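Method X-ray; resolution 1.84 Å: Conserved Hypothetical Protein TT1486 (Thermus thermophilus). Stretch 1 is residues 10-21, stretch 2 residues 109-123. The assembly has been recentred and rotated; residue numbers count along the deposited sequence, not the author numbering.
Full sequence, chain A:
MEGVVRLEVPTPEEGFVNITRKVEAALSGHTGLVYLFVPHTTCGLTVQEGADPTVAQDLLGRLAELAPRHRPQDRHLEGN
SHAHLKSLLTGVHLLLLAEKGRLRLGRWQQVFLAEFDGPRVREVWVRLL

Stretch 1 10-21: PTPEEGFVNITR
Stretch 2 (109-123) QQVFLAEFDGPRVRE

The most unusual feature of this contact is an interruption in an otherwise antiparallel pairing, where Gly118 and the cis peptide before Pro119 lie against Pro12 and Glu13. Gly118 (phi/psi -102/-160) donates from N to Glu13 O at 2.7 Å, and its CA lies 3.3 Å from Pro12 O in a CA-H...O contact. A CB here would fall 2.1 Å from Pro12 O, so only glycine fits.

Beyond the break, strand 15-18 runs antiparallel to strand 110-115, their N-to-C directions 140° apart and their axes 4.4 Å apart at closest approach. Gly15 faces Glu115 in a hydrogen-bonded pair, N to Glu115 O 3.0 Å and O to Glu115 N 2.9 Å. Its phi/psi of 158/172 would jam a CB against the preceding carbonyl, which calls for glycine. Val17 pairs likewise with Leu113, N to Leu113 O 3.0 Å and O to Leu113 N 2.8 Å. Phe16-Ala114 and Asn18-Phe112 are the intervening non-hydrogen-bonded pairs, each with CA atoms 4.6 Å apart. Ile19 N then donates to Val111 O at 2.9 Å.

Phe16, Ala114, Asn18 and Phe112 share one face of the sheet. Phe16 (m, chi2 -85°) turns its ring edge toward the face of Phe112 (m, chi2 -78°), with centroids 5.9 Å apart and planes at 76°. The small Ala114 leaves room for the first ring, its CB 3.7 Å from Phe16 CE1. On the other face, branched Val17 (t) meets Leu113 (t, t), CB to CB 4.3 Å. Ile19 (p, t), at the N-cap position, extends the apolar packing, with CG1 3.8 Å from Val111 CG1 and CG2 4.0 Å from Leu113 CB.

At this end amide and hydroxyl groups interlock. Asn18 (t, chi2 -37°) donates from ND2 to Gln110 OE1 at 2.7 Å, while its OD1 accepts from Thr20 OG1 at 2.8 Å. Thr20 (m) suits its place because OG1 also accepts from Val111 N, at 2.8 Å.

At the far end, Pro10 opposes Val121, CA to CA 4.2 Å; lacking an amide hydrogen, proline suits this non-hydrogen-bonded site. Thr11 N donates to Arg120 O at 2.8 Å. The buried Thr11 (p) also donates from OG1 to Glu115 OE1 at 2.7 Å and accepts at OG1 from Arg120 N at 3.1 Å. Glu115 (t, p, chi3 90°) is charge-balanced by Arg122 (m, m, t), whose NE lies 2.8 Å from Glu115 OE1 in a salt bridge. Outside this cluster, a water donates to Glu14 OE2 at 2.7 Å and to Phe116 O at 3.0 Å.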

# COMPACT_ATOMS: atom_id res chain seq x y z
N PRO A 10 17.56 -6.39 12.67
CA PRO A 10 17.27 -6.06 14.07
C PRO A 10 16.47 -4.76 14.10
O PRO A 10 16.75 -3.83 13.34
CB PRO A 10 18.67 -5.88 14.67
CG PRO A 10 19.52 -6.79 13.82
CD PRO A 10 19.01 -6.49 12.44
N THR A 11 15.46 -4.69 14.97
CA THR A 11 14.63 -3.49 15.07
C THR A 11 14.48 -3.03 16.51
O THR A 11 14.57 -3.82 17.45
CB THR A 11 13.22 -3.75 14.51
OG1 THR A 11 12.60 -4.80 15.26
CG2 THR A 11 13.30 -4.16 13.04
N PRO A 12 14.25 -1.72 16.71
CA PRO A 12 14.07 -1.16 18.06
C PRO A 12 12.61 -1.35 18.47
O PRO A 12 11.85 -1.97 17.73
CB PRO A 12 14.43 0.31 17.86
CG PRO A 12 13.90 0.58 16.49
CD PRO A 12 14.36 -0.64 15.71
N GLU A 13 12.22 -0.82 19.62
CA GLU A 13 10.84 -0.96 20.06
C GLU A 13 9.94 -0.45 18.94
O GLU A 13 8.93 -1.07 18.59
CB GLU A 13 10.58 -0.16 21.34
CG GLU A 13 9.25 -0.48 21.99
CD GLU A 13 8.98 0.35 23.22
OE1 GLU A 13 9.90 0.51 24.05
OE2 GLU A 13 7.84 0.85 23.37
N GLU A 14 10.32 0.69 18.37
CA GLU A 14 9.57 1.27 17.27
C GLU A 14 10.46 2.24 16.52
O GLU A 14 11.25 2.97 17.13
CB GLU A 14 8.30 1.97 17.76
CG GLU A 14 8.46 3.42 18.20
CD GLU A 14 7.13 4.15 18.27
OE1 GLU A 14 7.12 5.37 18.53
OE2 GLU A 14 6.08 3.50 18.05
N GLY A 15 10.34 2.24 15.20
CA GLY A 15 11.14 3.13 14.39
C GLY A 15 11.28 2.66 12.96
O GLY A 15 10.84 1.57 12.60
N PHE A 16 11.87 3.52 12.14
CA PHE A 16 12.09 3.22 10.73
C PHE A 16 13.55 2.81 10.57
O PHE A 16 14.46 3.61 10.80
CB PHE A 16 11.80 4.46 9.88
CG PHE A 16 10.35 4.80 9.77
CD1 PHE A 16 9.55 4.19 8.81
CD2 PHE A 16 9.76 5.71 10.64
CE1 PHE A 16 8.19 4.49 8.71
CE2 PHE A 16 8.40 6.01 10.55
CZ PHE A 16 7.62 5.40 9.58
N VAL A 17 13.76 1.56 10.20
CA VAL A 17 15.11 1.04 10.01
C VAL A 17 15.44 1.10 8.52
O VAL A 17 14.73 0.51 7.70
CB VAL A 17 15.22 -0.43 10.49
CG1 VAL A 17 16.65 -0.92 10.36
CG2 VAL A 17 14.75 -0.52 11.94
N ASN A 18 16.51 1.81 8.19
CA ASN A 18 16.93 1.97 6.80
C ASN A 18 17.58 0.67 6.32
O ASN A 18 18.68 0.31 6.75
CB ASN A 18 17.94 3.11 6.70
CG ASN A 18 18.22 3.52 5.27
OD1 ASN A 18 18.28 2.67 4.38
ND2 ASN A 18 18.40 4.82 5.04
N ILE A 19 16.91 -0.04 5.42
CA ILE A 19 17.43 -1.31 4.91
C ILE A 19 17.83 -1.24 3.44
O ILE A 19 18.01 -2.26 2.78
CB ILE A 19 16.38 -2.42 5.06
CG1 ILE A 19 15.14 -2.05 4.23
CG2 ILE A 19 16.03 -2.61 6.54
CD1 ILE A 19 14.08 -3.13 4.16
N THR A 20 17.97 -0.02 2.94
CA THR A 20 18.33 0.19 1.54
C THR A 20 19.59 -0.57 1.15
O THR A 20 19.59 -1.34 0.19
CB THR A 20 18.55 1.69 1.25
OG1 THR A 20 17.44 2.45 1.76
CG2 THR A 20 18.66 1.94 -0.25
N ARG A 21 20.67 -0.35 1.89
CA ARG A 21 21.94 -1.00 1.60
C ARG A 21 21.91 -2.51 1.79
O ARG A 21 22.51 -3.24 1.00
CB ARG A 21 23.06 -0.38 2.44
CG ARG A 21 24.44 -0.98 2.18
CD ARG A 21 24.74 -1.08 0.68
NE ARG A 21 24.58 0.20 -0.00
CZ ARG A 21 25.35 1.27 0.21
NH1 ARG A 21 26.33 1.22 1.10
NH2 ARG A 21 25.13 2.39 -0.48
N GLN A 109 14.64 9.53 -1.21
CA GLN A 109 14.02 8.27 -0.83
C GLN A 109 14.98 7.21 -0.31
O GLN A 109 16.11 7.10 -0.79
CB GLN A 109 13.25 7.66 -2.01
CG GLN A 109 12.03 8.43 -2.48
CD GLN A 109 11.36 7.73 -3.65
OE1 GLN A 109 12.03 7.35 -4.61
NE2 GLN A 109 10.05 7.54 -3.57
N GLN A 110 14.51 6.45 0.66
CA GLN A 110 15.26 5.35 1.26
C GLN A 110 14.23 4.26 1.59
O GLN A 110 13.05 4.57 1.82
CB GLN A 110 15.97 5.81 2.55
CG GLN A 110 17.16 6.73 2.31
CD GLN A 110 18.36 6.00 1.74
OE1 GLN A 110 19.12 5.36 2.47
NE2 GLN A 110 18.54 6.08 0.42
N VAL A 111 14.66 3.01 1.60
CA VAL A 111 13.76 1.91 1.91
C VAL A 111 13.81 1.63 3.41
O VAL A 111 14.88 1.41 3.97
CB VAL A 111 14.15 0.63 1.13
CG1 VAL A 111 13.17 -0.49 1.44
CG2 VAL A 111 14.17 0.92 -0.35
N PHE A 112 12.64 1.65 4.05
CA PHE A 112 12.56 1.43 5.49
C PHE A 112 11.72 0.26 5.94
O PHE A 112 10.68 -0.06 5.36
CB PHE A 112 11.98 2.67 6.18
CG PHE A 112 12.87 3.87 6.16
CD1 PHE A 112 13.95 3.97 7.03
CD2 PHE A 112 12.61 4.91 5.29
CE1 PHE A 112 14.77 5.10 7.03
CE2 PHE A 112 13.42 6.04 5.27
CZ PHE A 112 14.50 6.14 6.15
N LEU A 113 12.19 -0.40 7.00
CA LEU A 113 11.43 -1.47 7.61
C LEU A 113 10.79 -0.69 8.76
O LEU A 113 11.48 -0.24 9.67
CB LEU A 113 12.33 -2.57 8.16
CG LEU A 113 11.57 -3.83 8.62
CD1 LEU A 113 12.58 -4.89 9.05
CD2 LEU A 113 10.63 -3.50 9.77
N ALA A 114 9.48 -0.50 8.71
CA ALA A 114 8.78 0.24 9.74
C ALA A 114 8.36 -0.67 10.89
O ALA A 114 7.38 -1.39 10.79
CB ALA A 114 7.54 0.92 9.13
N GLU A 115 9.12 -0.62 11.99
CA GLU A 115 8.82 -1.45 13.16
C GLU A 115 7.86 -0.75 14.11
O GLU A 115 8.13 0.36 14.57
CB GLU A 115 10.11 -1.77 13.92
CG GLU A 115 9.86 -2.60 15.17
CD GLU A 115 9.25 -3.95 14.86
OE1 GLU A 115 10.01 -4.92 14.65
OE2 GLU A 115 8.00 -4.05 14.81
N PHE A 116 6.75 -1.41 14.42
CA PHE A 116 5.76 -0.84 15.33
C PHE A 116 5.60 -1.67 16.61
O PHE A 116 4.88 -1.27 17.52
CB PHE A 116 4.40 -0.74 14.63
CG PHE A 116 4.45 -0.02 13.31
CD1 PHE A 116 4.88 1.30 13.23
CD2 PHE A 116 4.06 -0.67 12.14
CE1 PHE A 116 4.92 1.97 12.01
CE2 PHE A 116 4.10 -0.01 10.91
CZ PHE A 116 4.53 1.31 10.85
N ASP A 117 6.26 -2.82 16.68
CA ASP A 117 6.15 -3.66 17.87
C ASP A 117 7.42 -4.46 18.17
O ASP A 117 7.39 -5.69 18.25
CB ASP A 117 4.95 -4.61 17.74
CG ASP A 117 4.68 -5.39 19.01
OD1 ASP A 117 4.85 -4.83 20.11
OD2 ASP A 117 4.29 -6.57 18.91
N GLY A 118 8.53 -3.75 18.34
CA GLY A 118 9.80 -4.41 18.63
C GLY A 118 10.15 -4.31 20.10
O GLY A 118 9.28 -4.08 20.93
N PRO A 119 11.43 -4.49 20.46
CA PRO A 119 12.52 -4.78 19.52
C PRO A 119 12.48 -6.24 19.10
O PRO A 119 12.13 -7.11 19.90
CB PRO A 119 13.76 -4.45 20.34
CG PRO A 119 13.36 -4.90 21.72
CD PRO A 119 11.95 -4.36 21.84
N ARG A 120 12.81 -6.51 17.85
CA ARG A 120 12.81 -7.87 17.34
C ARG A 120 13.90 -8.01 16.28
O ARG A 120 14.70 -7.11 16.07
CB ARG A 120 11.48 -8.21 16.66
CG ARG A 120 10.22 -7.93 17.46
CD ARG A 120 9.08 -8.70 16.84
NE ARG A 120 7.80 -8.44 17.48
CZ ARG A 120 6.77 -9.28 17.42
NH1 ARG A 120 5.63 -8.99 18.03
NH2 ARG A 120 6.89 -10.42 16.76
N VAL A 121 13.91 -9.18 15.64
CA VAL A 121 14.81 -9.44 14.53
C VAL A 121 13.81 -9.92 13.50
O VAL A 121 13.34 -11.05 13.53
CB VAL A 121 15.84 -10.55 14.82
CG1 VAL A 121 16.64 -10.83 13.56
CG2 VAL A 121 16.79 -10.11 15.92
N ARG A 122 13.45 -9.00 12.61
CA ARG A 122 12.46 -9.27 11.57
C ARG A 122 13.09 -9.89 10.34
O ARG A 122 14.29 -9.82 10.14
CB ARG A 122 11.79 -7.96 11.15
CG ARG A 122 11.08 -7.24 12.27
CD ARG A 122 9.87 -8.03 12.72
NE ARG A 122 8.92 -7.18 13.42
CZ ARG A 122 7.71 -7.56 13.81
NH1 ARG A 122 6.92 -6.71 14.44
NH2 ARG A 122 7.29 -8.80 13.57
N GLU A 123 12.24 -10.50 9.52
CA GLU A 123 12.67 -11.10 8.26
C GLU A 123 12.16 -10.22 7.13
O GLU A 123 11.07 -9.65 7.21
CB GLU A 123 12.06 -12.49 8.09
CG GLU A 123 12.78 -13.62 8.81
CD GLU A 123 12.20 -14.98 8.47
OE1 GLU A 123 11.87 -15.21 7.28
OE2 GLU A 123 12.08 -15.83 9.38
O HOH W 1 4.24 1.65 17.34